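Local coordinates for glyoxylate-induced Protein (Pseudomonas aeruginosa, PDB 1SQ4) that is a bicupin protein with two cupin domains that may act as a ureidoglycine aminohydrolase, at the interface of chains A and B and the interface of chains A and C. Sequence-based numbering; all coordinates share one arbitrary frame. Chains: chain A/B/C, Glyoxylate-induced Protein.

Contact 1: the interface of chains A and B. Residues chain A 26, 33, 37, 56-57; chain B 208, 211, 245.
The ring of B:Phe245 is pushed like a knob into an apolar pocket of chain A built from A:Phe26, A:Ile33, A:Val37, A:Ile57 and the backbone carbonyl of A:Val56. About 81 Å² of this phenylalanine is hidden by chain A, the largest share of the patch. Its CG stands beside the backbone N (chi1 -63°), with the ring directed toward A:Ile33 and A:Ile57. The knob appears to anchor one cupin chain on the next, if this pairing is the biological one.

The main aromatic contact is a CH-pi one: the delta-methyl CD1 of A:Ile33 sits over the middle of one ring face, 3.6 Å from the centroid. The other branch of the same isoleucine, CG2, lies 3.5 Å from CD1 of B:Phe245, so both arms of the side chain press on the ring.

Around the rim the contacts are apolar. CG1 of A:Val37 meets the edge in the ring plane, 3.8 Å from CD1 of B:Phe245. CD1 of A:Ile57 reaches CZ of B:Phe245 at 3.4 Å from above the plane, on the A:Ile33 side. CZ of A:Phe26 touches the B:Phe245 CB at 3.6 Å, the two side chains crossing at about a right angle.

Carbonyl oxygens also touch the aromatic rims: A:Val56 O at CZ of B:Phe245, and B:Phe245 O in the plane of the A:Phe26 ring.

B:Phe245 follows strand 239-244 of chain B; chain A contributes strands 25-26, 30-33 and 52-57 and the 3-10 helix 35-37.

Contact 2: the interface of chains A and C. Residues chain A 222-224, 251-254; chain C 251, 253.
C:Tyr251 lays its ring against A:Val224, whose CG2 methyl covers one face from a position offset toward the rim, 3.5 Å from the ring centroid. This CH-pi contact is the apolar centre of the patch. In the valine, CG1 lies opposite the backbone N (chi1 -179°), which puts CG2 beside that N and over the tyrosine.

Next to it the two tyrosines meet as antiparallel side chains, with the rings turned steeply to each other. CD2 of A:Tyr251 approaches CE2 of C:Tyr251 at 3.5 Å, from the same side of that ring as A:Val224. The A:Tyr251 ring then runs on to the glycine of the partner loop, its CE2 lying 3.6 Å from CA of C:Gly253. The whole A–C interface is two-fold symmetric, and in the matching place CA of A:Gly253 is 3.7 Å from CE2 of C:Tyr251.

At the polar rim, the phenol oxygen OH of C:Tyr251 accepts a hydrogen bond from the backbone N of A:Gly253, 2.8 Å long and moderately bent (141° at H). The donor lies in the plane of the tyrosine ring, at its edge, so the bond fixes the hydroxyl end while the valine packs on a face. The carbonyl O of A:Tyr251 and the backbone of A:Ala223 and A:Gly254 also border the hydroxyl, as neighbours.

A:Tyr251 and C:Tyr251 close strand 248-251, A:Gly253 and C:Gly253 lie in the loop after it, and A:Val224 belongs to strand 222-227.

Contact 3: the interface of chains A and B. Residues chain A 21-22; chain B 226, 229.
Two bent side chains of chain B converge on A:Thr21. In B:Gln229, CG stands anti to the carbonyl carbon (chi1 -66°), and the chain brings its terminal amide across the threonine. B:Arg226 is bent at chi2 (72°), bringing its guanidinium to the same residue.

The B:Gln229 amide crosses the threonine side chain at about a right angle. Its carbon CD lies 3.6 Å from CB of A:Thr21, and its oxygen OE1 is 3.5 Å from the methyl CG2 of A:Thr21. The amide is modelled against the carbon skeleton of the threonine, but its exact placement is doubtful, because the nitrogen NE2 comes implausibly close to CB of A:Thr21.

B:Arg226 comes in obliquely and turns the edge of its guanidinium toward A:Thr21, whose CG2 methyl lies in the plane of that group beside NH2. The CA of B:Gln229 also lies at this edge. At 2.7 Å resolution the exact closeness of these pairs should not be pressed. A:Asp22 stands at the margin, its backbone N 3.5 Å from NE2 of B:Gln229.

A:Thr21 and A:Asp22 belong to a loop ahead of strand 25-26. B:Arg226 lies near the end of strand 222-227, and B:Gln229 in the turn leading into strand 230-235.

Contact 1: the interface of chains A and B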
loop_
_atom_site.group_PDB
_atom_site.type_symbol
_atom_site.label_atom_id
_atom_site.label_comp_id
_atom_site.label_asym_id
_atom_site.label_seq_id
_atom_site.Cartn_x
_atom_site.Cartn_y
_atom_site.Cartn_z
ATOM N N PHE A 26 4.541 -6.232 12.173
ATOM C CA PHE A 26 5.738 -5.405 12.267
ATOM C C PHE A 26 5.465 -4.161 11.438
ATOM O O PHE A 26 5.471 -4.214 10.216
ATOM C CB PHE A 26 6.952 -6.168 11.715
ATOM C CG PHE A 26 7.275 -7.421 12.483
ATOM C CD1 PHE A 26 7.875 -7.350 13.738
ATOM C CD2 PHE A 26 6.955 -8.675 11.965
ATOM C CE1 PHE A 26 8.148 -8.505 14.465
ATOM C CE2 PHE A 26 7.224 -9.840 12.686
ATOM C CZ PHE A 26 7.825 -9.753 13.941
ATOM N N ILE A 33 3.630 -9.726 18.718
ATOM C CA ILE A 33 4.214 -11.064 18.674
ATOM C C ILE A 33 3.324 -12.059 19.419
ATOM O O ILE A 33 3.196 -12.001 20.647
ATOM C CB ILE A 33 5.591 -11.086 19.326
ATOM C CG1 ILE A 33 6.404 -9.899 18.839
ATOM C CG2 ILE A 33 6.313 -12.386 18.969
ATOM C CD1 ILE A 33 7.673 -9.766 19.610
ATOM N N VAL A 37 4.901 -18.198 19.051
ATOM C CA VAL A 37 6.289 -18.129 18.664
ATOM C C VAL A 37 7.141 -18.967 19.612
ATOM O O VAL A 37 8.106 -19.627 19.198
ATOM C CB VAL A 37 6.761 -16.682 18.701
ATOM C CG1 VAL A 37 8.147 -16.567 18.115
ATOM C CG2 VAL A 37 5.778 -15.824 17.944
ATOM N N VAL A 56 13.435 -15.776 24.512
ATOM C CA VAL A 56 13.906 -14.395 24.461
ATOM C C VAL A 56 12.900 -13.506 23.751
ATOM O O VAL A 56 12.200 -13.936 22.835
ATOM C CB VAL A 56 15.279 -14.265 23.734
ATOM C CG1 VAL A 56 15.770 -12.833 23.829
ATOM C CG2 VAL A 56 16.310 -15.193 24.353
ATOM N N ILE A 57 12.824 -12.260 24.195
ATOM C CA ILE A 57 11.921 -11.288 23.602
ATOM C C ILE A 57 12.569 -9.921 23.740
ATOM O O ILE A 57 12.348 -9.205 24.708
ATOM C CB ILE A 57 10.542 -11.302 24.300
ATOM C CG1 ILE A 57 9.753 -10.039 23.964
ATOM C CG2 ILE A 57 10.724 -11.357 25.784
ATOM C CD1 ILE A 57 9.549 -9.828 22.496
ATOM N N GLU B 208 10.909 -21.881 11.738
ATOM C CA GLU B 208 11.762 -20.953 12.466
ATOM C C GLU B 208 12.635 -21.756 13.419
ATOM O O GLU B 208 12.141 -22.614 14.142
ATOM C CB GLU B 208 10.897 -19.947 13.240
ATOM C CG GLU B 208 11.671 -18.802 13.904
ATOM C CD GLU B 208 10.874 -17.486 13.941
ATOM O OE1 GLU B 208 9.725 -17.489 14.453
ATOM O OE2 GLU B 208 11.399 -16.450 13.460
ATOM N N VAL B 211 14.839 -17.208 17.161
ATOM C CA VAL B 211 13.855 -16.163 17.381
ATOM C C VAL B 211 14.393 -14.792 16.985
ATOM O O VAL B 211 13.650 -13.929 16.531
ATOM C CB VAL B 211 13.389 -16.168 18.865
ATOM C CG1 VAL B 211 14.491 -15.633 19.759
ATOM C CG2 VAL B 211 12.141 -15.358 19.023
ATOM N N PHE B 245 11.508 -12.688 15.151
ATOM C CA PHE B 245 10.144 -13.129 15.299
ATOM C C PHE B 245 9.488 -13.269 13.944
ATOM O O PHE B 245 8.315 -13.607 13.856
ATOM C CB PHE B 245 9.375 -12.151 16.168
ATOM C CG PHE B 245 9.890 -12.057 17.559
ATOM C CD1 PHE B 245 9.686 -13.096 18.461
ATOM C CD2 PHE B 245 10.595 -10.933 17.970
ATOM C CE1 PHE B 245 10.169 -13.014 19.764
ATOM C CE2 PHE B 245 11.086 -10.837 19.268
ATOM C CZ PHE B 245 10.874 -11.882 20.165
#

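Contact 2: the interface of chains A and C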
loop_
_atom_site.group_PDB
_atom_site.type_symbol
_atom_site.label_atom_id
_atom_site.label_comp_id
_atom_site.label_asym_id
_atom_site.label_seq_id
_atom_site.Cartn_x
_atom_site.Cartn_y
_atom_site.Cartn_z
ATOM N N LYS A 222 -8.218 -11.430 27.121
ATOM C CA LYS A 222 -8.221 -11.191 25.697
ATOM C C LYS A 222 -8.866 -9.829 25.508
ATOM O O LYS A 222 -9.599 -9.348 26.378
ATOM C CB LYS A 222 -9.036 -12.276 24.972
ATOM C CG LYS A 222 -8.542 -13.704 25.217
ATOM C CD LYS A 222 -8.776 -14.666 24.029
ATOM C CE LYS A 222 -10.251 -14.999 23.769
ATOM N NZ LYS A 222 -11.037 -13.849 23.212
ATOM N N ALA A 223 -8.588 -9.191 24.380
ATOM C CA ALA A 223 -9.179 -7.890 24.106
ATOM C C ALA A 223 -8.847 -7.439 22.699
ATOM O O ALA A 223 -8.022 -8.042 22.016
ATOM C CB ALA A 223 -8.684 -6.871 25.119
ATOM N N VAL A 224 -9.530 -6.398 22.254
ATOM C CA VAL A 224 -9.276 -5.838 20.943
ATOM C C VAL A 224 -8.535 -4.557 21.270
ATOM O O VAL A 224 -9.117 -3.606 21.791
ATOM C CB VAL A 224 -10.584 -5.512 20.192
ATOM C CG1 VAL A 224 -10.269 -4.940 18.807
ATOM C CG2 VAL A 224 -11.418 -6.769 20.055
ATOM N N TYR A 251 -10.120 -2.265 24.028
ATOM C CA TYR A 251 -11.514 -2.668 24.009
ATOM C C TYR A 251 -11.595 -4.025 24.692
ATOM O O TYR A 251 -11.752 -5.045 24.034
ATOM C CB TYR A 251 -12.005 -2.780 22.562
ATOM C CG TYR A 251 -13.457 -2.411 22.345
ATOM C CD1 TYR A 251 -13.821 -1.124 21.923
ATOM C CD2 TYR A 251 -14.469 -3.346 22.557
ATOM C CE1 TYR A 251 -15.166 -0.780 21.717
ATOM C CE2 TYR A 251 -15.813 -3.022 22.360
ATOM C CZ TYR A 251 -16.162 -1.740 21.942
ATOM O OH TYR A 251 -17.505 -1.426 21.786
ATOM N N SER A 252 -11.469 -4.038 26.012
ATOM C CA SER A 252 -11.525 -5.289 26.753
ATOM C C SER A 252 -12.968 -5.673 27.022
ATOM O O SER A 252 -13.625 -5.100 27.900
ATOM C CB SER A 252 -10.795 -5.151 28.078
ATOM O OG SER A 252 -11.451 -4.206 28.894
ATOM N N GLY A 253 -13.457 -6.650 26.267
ATOM C CA GLY A 253 -14.824 -7.108 26.438
ATOM C C GLY A 253 -14.911 -8.527 26.975
ATOM O O GLY A 253 -16.009 -9.016 27.243
ATOM N N GLY A 254 -13.761 -9.181 27.139
ATOM C CA GLY A 254 -13.740 -10.547 27.636
ATOM C C GLY A 254 -14.553 -10.775 28.896
ATOM O O GLY A 254 -14.830 -9.824 29.630
ATOM N N TYR C 251 -17.705 -7.696 17.762
ATOM C CA TYR C 251 -17.227 -7.604 19.135
ATOM C C TYR C 251 -18.048 -6.541 19.861
ATOM O O TYR C 251 -17.618 -5.400 20.005
ATOM C CB TYR C 251 -15.756 -7.199 19.140
ATOM C CG TYR C 251 -15.047 -7.466 20.443
ATOM C CD1 TYR C 251 -14.143 -8.520 20.556
ATOM C CD2 TYR C 251 -15.259 -6.652 21.561
ATOM C CE1 TYR C 251 -13.463 -8.756 21.745
ATOM C CE2 TYR C 251 -14.585 -6.879 22.759
ATOM C CZ TYR C 251 -13.686 -7.932 22.840
ATOM O OH TYR C 251 -12.995 -8.164 24.004
ATOM N N GLY C 253 -19.148 -4.633 22.760
ATOM C CA GLY C 253 -18.663 -4.398 24.107
ATOM C C GLY C 253 -19.514 -3.341 24.789
ATOM O O GLY C 253 -19.425 -3.144 26.002
#

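Contact 3: the interface of chains A and B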
loop_
_atom_site.group_PDB
_atom_site.type_symbol
_atom_site.label_atom_id
_atom_site.label_comp_id
_atom_site.label_asym_id
_atom_site.label_seq_id
_atom_site.Cartn_x
_atom_site.Cartn_y
_atom_site.Cartn_z
ATOM N N THR A 21 -2.896 -18.165 8.774
ATOM C CA THR A 21 -1.691 -17.343 8.716
ATOM C C THR A 21 -1.154 -17.050 10.120
ATOM O O THR A 21 -0.806 -17.977 10.855
ATOM C CB THR A 21 -1.966 -16.009 7.963
ATOM O OG1 THR A 21 -3.214 -15.447 8.397
ATOM C CG2 THR A 21 -2.023 -16.251 6.452
ATOM N N ASP A 22 -1.079 -15.779 10.505
ATOM C CA ASP A 22 -0.563 -15.450 11.831
ATOM C C ASP A 22 -0.754 -13.983 12.187
ATOM O O ASP A 22 -0.660 -13.101 11.335
ATOM C CB ASP A 22 0.923 -15.836 11.920
ATOM C CG ASP A 22 1.428 -15.909 13.354
ATOM O OD1 ASP A 22 0.683 -16.408 14.242
ATOM O OD2 ASP A 22 2.585 -15.487 13.588
ATOM N N ARG B 226 7.998 -19.271 3.128
ATOM C CA ARG B 226 7.082 -18.255 3.595
ATOM C C ARG B 226 7.798 -17.359 4.605
ATOM O O ARG B 226 8.155 -17.809 5.690
ATOM C CB ARG B 226 5.888 -18.951 4.240
ATOM C CG ARG B 226 4.892 -18.049 4.928
ATOM C CD ARG B 226 4.100 -17.271 3.920
ATOM N NE ARG B 226 2.956 -16.587 4.519
ATOM C CZ ARG B 226 1.867 -17.193 4.982
ATOM N NH1 ARG B 226 1.762 -18.513 4.924
ATOM N NH2 ARG B 226 0.873 -16.471 5.490
ATOM N N GLN B 229 3.991 -13.921 6.242
ATOM C CA GLN B 229 2.845 -13.645 5.372
ATOM C C GLN B 229 3.154 -13.561 3.873
ATOM O O GLN B 229 2.258 -13.302 3.067
ATOM C CB GLN B 229 2.177 -12.334 5.811
ATOM C CG GLN B 229 1.548 -12.404 7.174
ATOM C CD GLN B 229 0.357 -13.337 7.197
ATOM O OE1 GLN B 229 -0.754 -12.966 6.782
ATOM N NE2 GLN B 229 0.584 -14.572 7.647
#

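Contacts 1 and 3 belong to the same A–B interface, with C-alpha centres about 13 Å apart; chain A's loop 21-22 in contact 3 runs on into strand 25-26, one of its elements in contact 1. Contact 2 lies about 24 Å from each of them and joins chain A to chain C instead. Strand 222-227 serves in both settings, through A:Val224 in contact 2 and B:Arg226 in contact 3. Each chain can thus use separate surfaces for a two-fold contact and for one that is not an exact two-fold, consistent with the eight-copy deposited assembly, though the structure alone does not show the biological oligomer.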